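Local coordinates for protein putative conjugative transposon recombinase (Clostridium difficile, PDB 3G13) that probably binds DNA and exchanges its strands as a serine recombinase of the resolvase type, of which this chain is the N-terminal domain, at residues A[69-73]-A[74-78]; A[99-103]-A[104-108]; A[126-129]-A[130-134]. All coordinates share one frame; numbering follows the deposited sequence.

Interaction 1: A[69-73]-A[74-78]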
loop_
_atom_site.group_PDB
_atom_site.type_symbol
_atom_site.label_atom_id
_atom_site.label_comp_id
_atom_site.label_asym_id
_atom_site.label_seq_id
_atom_site.Cartn_x
_atom_site.Cartn_y
_atom_site.Cartn_z
ATOM N N ASN A 69 -3.798 -1.728 24.980
ATOM C CA ASN A 69 -3.474 -1.272 26.365
ATOM C C ASN A 69 -2.402 -2.131 27.046
ATOM O O ASN A 69 -1.553 -1.620 27.757
ATOM C CB ASN A 69 -4.723 -1.229 27.281
ATOM C CG ASN A 69 -5.845 -0.327 26.749
ATOM O OD1 ASN A 69 -7.038 -0.619 26.967
ATOM N ND2 ASN A 69 -5.489 0.768 26.072
ATOM N N ASP A 70 -2.446 -3.443 26.838
ATOM C CA ASP A 70 -1.409 -4.330 27.382
ATOM C C ASP A 70 -0.048 -4.078 26.740
ATOM O O ASP A 70 0.994 -4.211 27.409
ATOM C CB ASP A 70 -1.816 -5.796 27.233
ATOM C CG ASP A 70 -3.015 -6.153 28.113
ATOM O OD1 ASP A 70 -3.367 -5.338 28.990
ATOM O OD2 ASP A 70 -3.611 -7.228 27.920
ATOM N N CYS A 71 -0.065 -3.736 25.445
ATOM C CA CYS A 71 1.159 -3.295 24.746
ATOM C C CYS A 71 1.703 -2.004 25.362
ATOM O O CYS A 71 2.897 -1.913 25.606
ATOM C CB CYS A 71 0.935 -3.105 23.228
ATOM S SG CYS A 71 0.759 -4.641 22.268
HETATM N N MSE A 72 0.830 -1.016 25.617
HETATM C CA MSE A 72 1.262 0.249 26.230
HETATM C C MSE A 72 1.796 0.050 27.665
HETATM O O MSE A 72 2.649 0.818 28.135
HETATM C CB MSE A 72 0.158 1.314 26.153
HETATM C CG MSE A 72 -0.242 1.724 24.710
HETATM SE SE MSE A 72 1.297 2.211 23.537
HETATM C CE MSE A 72 1.532 0.511 22.546
ATOM N N ASN A 73 1.336 -1.022 28.321
ATOM C CA ASN A 73 1.794 -1.397 29.674
ATOM C C ASN A 73 3.031 -2.312 29.730
ATOM O O ASN A 73 3.472 -2.684 30.816
ATOM C CB ASN A 73 0.637 -2.052 30.445
ATOM C CG ASN A 73 -0.529 -1.092 30.697
ATOM O OD1 ASN A 73 -0.380 0.129 30.606
ATOM N ND2 ASN A 73 -1.690 -1.646 31.032
ATOM N N GLY A 74 3.590 -2.684 28.574
ATOM C CA GLY A 74 4.828 -3.467 28.552
ATOM C C GLY A 74 4.660 -4.973 28.703
ATOM O O GLY A 74 5.623 -5.690 29.003
ATOM N N GLU A 75 3.452 -5.470 28.467
ATOM C CA GLU A 75 3.182 -6.912 28.619
ATOM C C GLU A 75 3.501 -7.744 27.377
ATOM O O GLU A 75 3.513 -8.976 27.447
ATOM C CB GLU A 75 1.728 -7.136 29.033
ATOM C CG GLU A 75 1.498 -6.836 30.490
ATOM C CD GLU A 75 0.034 -6.697 30.838
ATOM O OE1 GLU A 75 -0.812 -7.442 30.268
ATOM O OE2 GLU A 75 -0.273 -5.832 31.688
ATOM N N ILE A 76 3.746 -7.081 26.237
ATOM C CA ILE A 76 3.836 -7.804 24.951
ATOM C C ILE A 76 5.010 -7.272 24.137
ATOM O O ILE A 76 5.150 -6.045 24.006
ATOM C CB ILE A 76 2.520 -7.657 24.134
ATOM C CG1 ILE A 76 1.323 -8.270 24.896
ATOM C CG2 ILE A 76 2.649 -8.266 22.701
ATOM C CD1 ILE A 76 -0.039 -7.917 24.317
ATOM N N ASP A 77 5.836 -8.178 23.600
ATOM C CA ASP A 77 6.999 -7.793 22.769
ATOM C C ASP A 77 6.744 -8.026 21.290
ATOM O O ASP A 77 7.325 -7.352 20.438
ATOM C CB ASP A 77 8.279 -8.551 23.176
ATOM C CG ASP A 77 8.709 -8.277 24.615
ATOM O OD1 ASP A 77 8.840 -7.075 25.006
ATOM O OD2 ASP A 77 8.937 -9.271 25.344
HETATM N N MSE A 78 5.882 -8.991 20.999
HETATM C CA MSE A 78 5.531 -9.362 19.640
HETATM C C MSE A 78 4.100 -9.921 19.589
HETATM O O MSE A 78 3.700 -10.767 20.405
HETATM C CB MSE A 78 6.565 -10.340 19.026
HETATM C CG MSE A 78 6.284 -10.672 17.549
HETATM SE SE MSE A 78 7.704 -11.634 16.616
HETATM C CE MSE A 78 8.030 -10.305 15.260
HETATM O O HOH W 1 -2.178 -4.157 31.119
#
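Glu-75 N donates to Asp-70 O over 3.0 Å and Gly-74 N to Cys-71 O over 3.1 Å, two backbone bonds that reach back into the last turn of helix 62-72 and, with the positive phi of Gly-74, define a Schellman motif. Gly-74 takes this phi where the chain lies close to Asn-73 O, a conformation suited to a residue without a side chain. The two bonds differ in approach: Glu-75 N stays within 21° of the carbonyl plane of Asp-70, whereas Gly-74 N sits well above that of Cys-71.

On the polar side the carboxylates of Asp-70 and Glu-75 come together with their planes 32° apart. Glu-75 OE1 sits against the carboxylate carbon of Asp-70, 3.3 Å from CG and 3.5 Å from OD1, while Glu-75 OE2 takes a water. That water joins the two like charges: it donates to Asp-70 OD1 and to Glu-75 OE2, each with its own hydrogen, and accepts from Asn-73 ND2 at 2.6 Å. The other oxygen of Asp-70, OD2, is hydrogen-bonded to the hydroxyl of Tyr-48.

Apart from this network there is an apolar contact. Ile-76 turns CG1 anti to its carbonyl carbon (chi1 -62°), and the extended branch carries CD1 to 3.9 Å from Cys-71 SG and 4.0 Å from Asp-70 CB. Cys-71 also packs on Leu-101 and Ile-106, and Ile-76 on Ala-9, so the turn packs on helix 91-102 and strand 6-14.

Two carboxylates this close would be expected to raise the pKa of one or both acids somewhat, although the water's two donated hydrogens and the Tyr-48 hydroxyl probably ease the repulsion.

Interaction 2: A[99-103]-A[104-108]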
loop_
_atom_site.group_PDB
_atom_site.type_symbol
_atom_site.label_atom_id
_atom_site.label_comp_id
_atom_site.label_asym_id
_atom_site.label_seq_id
_atom_site.Cartn_x
_atom_site.Cartn_y
_atom_site.Cartn_z
ATOM N N ARG A 99 2.627 1.636 13.827
ATOM C CA ARG A 99 3.556 2.675 14.299
ATOM C C ARG A 99 3.574 2.815 15.817
ATOM O O ARG A 99 4.644 2.987 16.417
ATOM C CB ARG A 99 3.206 4.020 13.668
ATOM C CG ARG A 99 3.549 4.109 12.188
ATOM C CD ARG A 99 2.979 5.385 11.597
ATOM N NE ARG A 99 3.594 5.713 10.314
ATOM C CZ ARG A 99 3.027 6.445 9.352
ATOM N NH1 ARG A 99 1.811 6.952 9.491
ATOM N NH2 ARG A 99 3.703 6.681 8.239
HETATM N N MSE A 100 2.394 2.757 16.443
HETATM C CA MSE A 100 2.307 2.884 17.908
HETATM C C MSE A 100 3.063 1.741 18.606
HETATM O O MSE A 100 3.759 1.936 19.607
HETATM C CB MSE A 100 0.828 2.865 18.334
HETATM C CG MSE A 100 0.538 3.105 19.790
HETATM SE SE MSE A 100 -1.411 2.890 20.086
HETATM C CE MSE A 100 -2.125 4.120 18.764
ATOM N N LEU A 101 2.894 0.532 18.090
ATOM C CA LEU A 101 3.669 -0.616 18.577
ATOM C C LEU A 101 5.174 -0.400 18.276
ATOM O O LEU A 101 6.010 -0.557 19.150
ATOM C CB LEU A 101 3.105 -1.935 17.975
ATOM C CG LEU A 101 2.006 -2.631 18.833
ATOM C CD1 LEU A 101 1.032 -1.642 19.464
ATOM C CD2 LEU A 101 1.215 -3.695 18.105
ATOM N N LYS A 102 5.504 -0.013 17.049
ATOM C CA LYS A 102 6.909 0.114 16.620
ATOM C C LYS A 102 7.714 1.121 17.496
ATOM O O LYS A 102 8.864 0.874 17.816
ATOM C CB LYS A 102 6.966 0.504 15.124
ATOM C CG LYS A 102 8.375 0.608 14.527
ATOM C CD LYS A 102 8.334 0.599 12.997
ATOM C CE LYS A 102 9.746 0.561 12.355
ATOM N NZ LYS A 102 9.785 -0.364 11.130
ATOM N N GLU A 103 7.087 2.234 17.879
ATOM C CA GLU A 103 7.737 3.256 18.700
ATOM C C GLU A 103 8.131 2.698 20.067
ATOM O O GLU A 103 9.027 3.246 20.749
ATOM C CB GLU A 103 6.812 4.476 18.857
ATOM C CG GLU A 103 6.619 5.253 17.552
ATOM C CD GLU A 103 5.438 6.240 17.575
ATOM O OE1 GLU A 103 5.075 6.746 16.466
ATOM O OE2 GLU A 103 4.879 6.505 18.683
ATOM N N ARG A 104 7.449 1.620 20.465
ATOM C CA ARG A 104 7.712 0.933 21.728
ATOM C C ARG A 104 8.489 -0.383 21.556
ATOM O O ARG A 104 8.613 -1.165 22.507
ATOM C CB ARG A 104 6.414 0.749 22.517
ATOM C CG ARG A 104 6.121 1.998 23.363
ATOM C CD ARG A 104 4.717 2.461 23.180
ATOM N NE ARG A 104 4.354 3.605 24.043
ATOM C CZ ARG A 104 4.274 3.577 25.384
ATOM N NH1 ARG A 104 4.556 2.468 26.078
ATOM N NH2 ARG A 104 3.899 4.677 26.036
ATOM N N ASN A 105 9.049 -0.567 20.354
ATOM C CA ASN A 105 9.874 -1.746 19.987
ATOM C C ASN A 105 9.074 -3.049 20.089
ATOM O O ASN A 105 9.612 -4.098 20.495
ATOM C CB ASN A 105 11.151 -1.851 20.840
ATOM C CG ASN A 105 12.007 -0.602 20.775
ATOM O OD1 ASN A 105 12.460 -0.199 19.698
ATOM N ND2 ASN A 105 12.241 0.020 21.936
ATOM N N ILE A 106 7.785 -2.948 19.752
ATOM C CA ILE A 106 6.868 -4.084 19.709
ATOM C C ILE A 106 6.590 -4.398 18.250
ATOM O O ILE A 106 6.152 -3.549 17.455
ATOM C CB ILE A 106 5.531 -3.820 20.460
ATOM C CG1 ILE A 106 5.796 -3.400 21.921
ATOM C CG2 ILE A 106 4.593 -5.054 20.345
ATOM C CD1 ILE A 106 4.568 -2.757 22.660
ATOM N N ALA A 107 6.883 -5.636 17.911
ATOM C CA ALA A 107 6.735 -6.124 16.569
ATOM C C ALA A 107 5.347 -6.720 16.368
ATOM O O ALA A 107 4.778 -7.333 17.273
ATOM C CB ALA A 107 7.804 -7.225 16.339
ATOM N N VAL A 108 4.817 -6.555 15.168
ATOM C CA VAL A 108 3.713 -7.374 14.723
ATOM C C VAL A 108 4.254 -8.347 13.688
ATOM O O VAL A 108 5.103 -7.984 12.855
ATOM C CB VAL A 108 2.552 -6.522 14.114
ATOM C CG1 VAL A 108 1.402 -7.447 13.576
ATOM C CG2 VAL A 108 2.059 -5.554 15.129
#
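Leu-101 and Ile-106 meet through backbone and side chain alike where helix 91-102 gives way to the strand that follows. The hydrogen bonds are all backbone bonds. Leu-101 O is gripped twice, by Arg-104 N at 2.9 Å and by Ile-106 N at 3.0 Å, from opposite faces of its carbonyl plane. The Ile-106 bond is the straighter, with an angle of 158° at hydrogen against 139° for Arg-104. Asn-105 N adds a bond to Lys-102 O of 2.9 Å, closing the type I turn from Lys-102 to Asn-105.

The apolar contacts come from one side chain. Leu-101 presents CG to Ile-106 CG2 at 3.9 Å and with its CD2 branch reaches Val-108 CG2, two residues after Ile-106, at 3.6 Å. Ile-106 holds CG2 anti to its backbone N and CG1 anti to the carbonyl carbon, which leaves CG2 facing Leu-101 CG. Met-72 of helix 62-72 packs on both Leu-101 and Arg-104.

Among the charged residues, Arg-104 lays CD 3.7 Å from Met-100 O, a contact of its aliphatic part, while Lys-102 sends NZ to Thr-117 O.

Asn-105 has positive phi (61°) and is the C-prime residue of a Schellman motif, whose two bonds are Ile-106 N to Leu-101 O and Asn-105 N to Lys-102 O. The motif ends the helix and turns the chain directly into strand 107-110, an alpha-to-beta connection of the alpha/beta resolvase domain.

Interaction 3: A[126-129]-A[130-134]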
loop_
_atom_site.group_PDB
_atom_site.type_symbol
_atom_site.label_atom_id
_atom_site.label_comp_id
_atom_site.label_asym_id
_atom_site.label_seq_id
_atom_site.Cartn_x
_atom_site.Cartn_y
_atom_site.Cartn_z
ATOM N N LEU A 126 5.390 0.158 5.822
ATOM C CA LEU A 126 4.898 1.440 6.310
ATOM C C LEU A 126 4.994 2.557 5.266
ATOM O O LEU A 126 4.090 3.411 5.176
ATOM C CB LEU A 126 5.637 1.818 7.591
ATOM C CG LEU A 126 5.319 0.943 8.816
ATOM C CD1 LEU A 126 6.221 1.411 9.942
ATOM C CD2 LEU A 126 3.808 1.027 9.223
ATOM N N VAL A 127 6.065 2.527 4.465
ATOM C CA VAL A 127 6.222 3.453 3.339
ATOM C C VAL A 127 5.076 3.262 2.340
ATOM O O VAL A 127 4.457 4.243 1.902
ATOM C CB VAL A 127 7.638 3.299 2.632
ATOM C CG1 VAL A 127 7.607 3.886 1.229
ATOM C CG2 VAL A 127 8.733 4.005 3.421
ATOM N N VAL A 128 4.800 2.003 1.976
ATOM C CA VAL A 128 3.764 1.656 0.995
ATOM C C VAL A 128 2.374 2.017 1.529
ATOM O O VAL A 128 1.583 2.624 0.827
ATOM C CB VAL A 128 3.787 0.147 0.550
ATOM C CG1 VAL A 128 2.570 -0.188 -0.309
ATOM C CG2 VAL A 128 5.040 -0.171 -0.258
ATOM N N LEU A 129 2.100 1.654 2.779
ATOM C CA LEU A 129 0.837 2.041 3.431
ATOM C C LEU A 129 0.639 3.560 3.523
ATOM O O LEU A 129 -0.480 4.007 3.390
ATOM C CB LEU A 129 0.690 1.450 4.827
ATOM C CG LEU A 129 0.666 -0.076 4.952
ATOM C CD1 LEU A 129 0.439 -0.496 6.407
ATOM C CD2 LEU A 129 -0.366 -0.656 4.025
ATOM N N SER A 130 1.713 4.320 3.779
ATOM C CA SER A 130 1.618 5.774 3.831
ATOM C C SER A 130 1.207 6.352 2.467
ATOM O O SER A 130 0.400 7.282 2.419
ATOM C CB SER A 130 2.922 6.432 4.275
ATOM O OG SER A 130 3.367 5.918 5.518
ATOM N N SER A 131 1.757 5.796 1.376
ATOM C CA SER A 131 1.445 6.257 0.017
ATOM C C SER A 131 0.028 5.869 -0.363
ATOM O O SER A 131 -0.697 6.661 -0.937
ATOM C CB SER A 131 2.440 5.712 -1.018
ATOM O OG SER A 131 3.603 6.525 -0.986
ATOM N N VAL A 132 -0.348 4.641 -0.017
ATOM C CA VAL A 132 -1.712 4.158 -0.201
ATOM C C VAL A 132 -2.725 5.035 0.552
ATOM O O VAL A 132 -3.710 5.456 -0.033
ATOM C CB VAL A 132 -1.838 2.680 0.203
ATOM C CG1 VAL A 132 -3.276 2.252 0.219
ATOM C CG2 VAL A 132 -1.052 1.778 -0.784
ATOM N N ALA A 133 -2.475 5.308 1.831
ATOM C CA ALA A 133 -3.369 6.137 2.660
ATOM C C ALA A 133 -3.513 7.593 2.159
ATOM O O ALA A 133 -4.598 8.163 2.239
ATOM C CB ALA A 133 -2.931 6.125 4.112
ATOM N N GLN A 134 -2.426 8.185 1.656
ATOM C CA GLN A 134 -2.485 9.542 1.099
ATOM C C GLN A 134 -3.415 9.580 -0.112
ATOM O O GLN A 134 -4.237 10.477 -0.247
ATOM C CB GLN A 134 -1.091 10.052 0.708
ATOM C CG GLN A 134 -1.061 11.502 0.145
ATOM C CD GLN A 134 -1.574 12.553 1.139
ATOM O OE1 GLN A 134 -1.445 12.391 2.355
ATOM N NE2 GLN A 134 -2.144 13.643 0.619
HETATM O O HOH W 2 5.444 6.793 1.649
#
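Leu-126 O accepts two hydrogen bonds from one residue, Ser-130: the hydroxyl OG at 2.6 Å and the backbone N at 2.9 Å. The donors reach it from opposite faces of the carbonyl plane, each tilted about 30° from it. Ser-130 can do this because OG lies beside its own backbone N (chi1 -55°), which swings the hydroxyl back over the preceding turn.

The remaining backbone bonds follow the alpha-helical i to i+4 pattern. Val-132 N binds Val-128 O nearly straight at the hydrogen (168°), and Ala-133 N binds Leu-129 O over 2.8 Å. Next to these, Val-127 O takes Ser-131 N at 3.2 Å and also a water at 2.7 Å. That water donates to Ser-131 OG too, at 3.2 Å, while OG has its stronger partner in Glu-113 of the second subunit.

Side-chain packing is sparser. Val-128 CG1 approaches Val-132 CG2 at 4.1 Å, two branches of neighbouring turns on one flank of helix 120-150. Val-128 and Val-132 face the second subunit, packing on its Ile-115 and Leu-129. Leu-129 packs on Val-128 of the second subunit and also on Thr-94 and Leu-95 of its own chain.

Apolar groups and the Ser-131 hydroxyl therefore meet the partner chain together, whereas the OG bond of Ser-130 uses that hydroxyl's proton within its own helix and gives Leu-126 O a second donor.

The three interactions follow one another along the chain. Interactions 1 and 2 are neighbours, their centres 9 Å apart, and both are Schellman-type helix ends, of helix 62-72 and helix 91-102, each leading into a strand of the central sheet. They touch where Asp-77 O probably accepts a hydrogen bond from Ala-107 N, joining parallel strands 78-81 and 107-110 at their starts. Interaction 3 lies in the first half of the long helix 120-150, its centre 17 Å from that of interaction 2, which it meets through Arg-99 with Ser-130 and Lys-102 with Leu-126. Helix 91-102 packs on both neighbouring helices, linking the sheet-side helix ends to the helix that meets the second subunit.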